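Local coordinates for protein glycosyl hydrolase family 10 (PDB 4QPW) that binds xylo-oligosaccharides, and so probably xylan, as a carbohydrate-binding module of a larger enzyme that probably hydrolyses O-glycosyl bonds, at residues A[37-42]-A[103-108]. Numbering follows the deposited sequence.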
loop_
_atom_site.group_PDB
_atom_site.type_symbol
_atom_site.label_atom_id
_atom_site.label_comp_id
_atom_site.label_asym_id
_atom_site.label_seq_id
_atom_site.Cartn_x
_atom_site.Cartn_y
_atom_site.Cartn_z
ATOM N N GLU A 37 2.514 9.251 -15.031
ATOM C CA GLU A 37 1.496 8.161 -14.866
ATOM C C GLU A 37 0.405 8.615 -13.910
ATOM O O GLU A 37 -0.764 8.214 -14.089
ATOM C CB GLU A 37 2.164 6.934 -14.427
ATOM C CG GLU A 37 1.324 5.624 -14.359
ATOM C CD GLU A 37 0.921 5.077 -15.714
ATOM O OE1 GLU A 37 1.757 5.272 -16.697
ATOM O OE2 GLU A 37 -0.207 4.487 -15.913
ATOM N N GLY A 38 0.674 9.451 -12.913
ATOM C CA GLY A 38 -0.260 9.834 -11.929
ATOM C C GLY A 38 -0.462 8.730 -10.849
ATOM O O GLY A 38 -1.579 8.181 -10.708
ATOM N N CYS A 39 0.581 8.345 -10.128
ATOM C CA CYS A 39 0.566 7.245 -9.186
ATOM C C CYS A 39 1.660 7.377 -8.182
ATOM O O CYS A 39 2.693 8.040 -8.454
ATOM C CB CYS A 39 0.661 5.912 -9.917
ATOM S SG CYS A 39 2.126 5.644 -10.871
ATOM N N LEU A 40 1.511 6.734 -7.038
ATOM C CA LEU A 40 2.632 6.470 -6.145
ATOM C C LEU A 40 3.524 5.430 -6.797
ATOM O O LEU A 40 3.005 4.446 -7.357
ATOM C CB LEU A 40 2.099 6.017 -4.791
ATOM C CG LEU A 40 3.085 5.648 -3.741
ATOM C CD1 LEU A 40 4.030 6.784 -3.360
ATOM C CD2 LEU A 40 2.396 5.141 -2.511
ATOM N N GLU A 41 4.837 5.554 -6.724
ATOM C CA GLU A 41 5.759 4.634 -7.357
ATOM C C GLU A 41 6.864 4.238 -6.388
ATOM O O GLU A 41 7.482 5.084 -5.743
ATOM C CB GLU A 41 6.327 5.299 -8.609
ATOM C CG GLU A 41 7.279 4.453 -9.423
ATOM C CD GLU A 41 7.517 4.977 -10.856
ATOM O OE1 GLU A 41 8.731 5.285 -11.091
ATOM O OE2 GLU A 41 6.666 5.004 -11.687
ATOM N N ILE A 42 7.124 2.956 -6.329
ATOM C CA ILE A 42 8.189 2.360 -5.480
ATOM C C ILE A 42 9.116 1.624 -6.471
ATOM O O ILE A 42 8.696 0.609 -7.095
ATOM C CB ILE A 42 7.674 1.453 -4.419
ATOM C CG1 ILE A 42 6.640 2.223 -3.535
ATOM C CG2 ILE A 42 8.825 0.855 -3.609
ATOM C CD1 ILE A 42 5.179 1.966 -3.907
ATOM N N THR A 103 1.321 -6.875 -14.621
ATOM C CA THR A 103 1.614 -5.750 -15.387
ATOM C C THR A 103 0.413 -4.918 -15.865
ATOM O O THR A 103 0.575 -3.953 -16.599
ATOM C CB THR A 103 2.577 -6.057 -16.592
ATOM O OG1 THR A 103 1.788 -6.801 -17.591
ATOM C CG2 THR A 103 3.789 -6.779 -16.165
ATOM N N GLU A 104 -0.786 -5.318 -15.531
ATOM C CA GLU A 104 -2.019 -4.638 -15.902
ATOM C C GLU A 104 -2.495 -3.816 -14.676
ATOM O O GLU A 104 -2.453 -4.345 -13.573
ATOM C CB GLU A 104 -3.083 -5.715 -16.227
ATOM C CG GLU A 104 -2.626 -6.650 -17.354
ATOM C CD GLU A 104 -3.534 -7.787 -17.643
ATOM O OE1 GLU A 104 -4.572 -7.960 -16.981
ATOM O OE2 GLU A 104 -3.286 -8.553 -18.653
ATOM N N TRP A 105 -3.029 -2.657 -14.921
ATOM C CA TRP A 105 -3.715 -1.898 -13.834
ATOM C C TRP A 105 -4.952 -2.684 -13.434
ATOM O O TRP A 105 -5.899 -2.864 -14.297
ATOM C CB TRP A 105 -4.080 -0.539 -14.236
ATOM C CG TRP A 105 -2.966 0.461 -14.211
ATOM C CD1 TRP A 105 -2.437 1.109 -15.234
ATOM C CD2 TRP A 105 -2.290 0.942 -13.022
ATOM N NE1 TRP A 105 -1.482 2.052 -14.782
ATOM C CE2 TRP A 105 -1.442 1.927 -13.399
ATOM C CE3 TRP A 105 -2.392 0.623 -11.660
ATOM C CZ2 TRP A 105 -0.659 2.659 -12.437
ATOM C CZ3 TRP A 105 -1.645 1.355 -10.740
ATOM C CH2 TRP A 105 -0.809 2.339 -11.165
ATOM N N LYS A 106 -5.049 -3.143 -12.201
ATOM C CA LYS A 106 -6.164 -3.905 -11.664
ATOM C C LYS A 106 -6.461 -3.388 -10.269
ATOM O O LYS A 106 -5.575 -2.902 -9.581
ATOM C CB LYS A 106 -5.860 -5.415 -11.583
ATOM C CG LYS A 106 -5.703 -5.996 -13.027
ATOM C CD LYS A 106 -5.139 -7.394 -13.082
ATOM C CE LYS A 106 -5.745 -8.412 -12.216
ATOM N NZ LYS A 106 -4.966 -9.731 -12.473
ATOM N N GLU A 107 -7.728 -3.534 -9.850
ATOM C CA GLU A 107 -8.117 -3.253 -8.484
ATOM C C GLU A 107 -8.112 -4.518 -7.691
ATOM O O GLU A 107 -8.616 -5.567 -8.189
ATOM C CB GLU A 107 -9.511 -2.601 -8.419
ATOM C CG GLU A 107 -9.823 -2.036 -7.044
ATOM C CD GLU A 107 -11.212 -1.446 -6.998
ATOM O OE1 GLU A 107 -12.186 -2.243 -6.923
ATOM O OE2 GLU A 107 -11.367 -0.200 -7.062
ATOM N N TYR A 108 -7.542 -4.512 -6.515
ATOM C CA TYR A 108 -7.522 -5.606 -5.580
ATOM C C TYR A 108 -8.358 -5.267 -4.385
ATOM O O TYR A 108 -8.316 -4.086 -3.913
ATOM C CB TYR A 108 -6.052 -5.913 -5.178
ATOM C CG TYR A 108 -5.182 -6.282 -6.356
ATOM C CD1 TYR A 108 -5.094 -7.673 -6.731
ATOM C CD2 TYR A 108 -4.644 -5.367 -7.183
ATOM C CE1 TYR A 108 -4.422 -8.082 -7.855
ATOM C CE2 TYR A 108 -3.927 -5.752 -8.307
ATOM C CZ TYR A 108 -3.841 -7.120 -8.632
ATOM O OH TYR A 108 -3.159 -7.501 -9.795
#
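Glu37 and Trp105 reach each other because Glu37 carries CG anti to its own N (chi1 -173°) and then bends at chi2, while Trp105 holds CG anti to its carbonyl carbon. The side chains run past one another in opposite directions and meet at the pyrrole edge of the indole. There Trp105 NE1 donates a hydrogen bond to Glu37 OE2 over 3.0 Å, with an N-H...O angle of 156°. The acceptor lies near the ring plane, but the N-H comes to OE2 from above the carboxylate plane, 38° out of it. Further along the benzo side, Trp105 CH2 makes an apolar contact with Cys39 CB at 4.1 Å.

The CA atoms of Cys39 and Trp105, the closest pair, are 11.1 Å apart, so side chains make the link, without strand pairing. The contact spans strands 39-44 and 106-113 of the larger of two antiparallel sheets in a beta-sandwich carbohydrate-binding module. Strands 130-141 and 69-78 run between them, and the indole touches Gln133 and Lys135 of the first, Met75 and Arg77 of the second. The bound glycan is met partly from the other sheet, through Glu20, Gln55, Met122 and Gln124. Gly38 and Cys39 both face Asn34 in a G1 beta bulge, and Asn34 OD1 accepts a hydrogen bond from Glu37 N.

Glu37 OE1 has a long, weak ion pair with Arg77, which would probably favour the ionised carboxylate. The bond at NE1 gives the indole's polar atom an acceptor and, with that acceptor close to the ring plane at the N-H edge, probably helps to restrain the rotation of the ring.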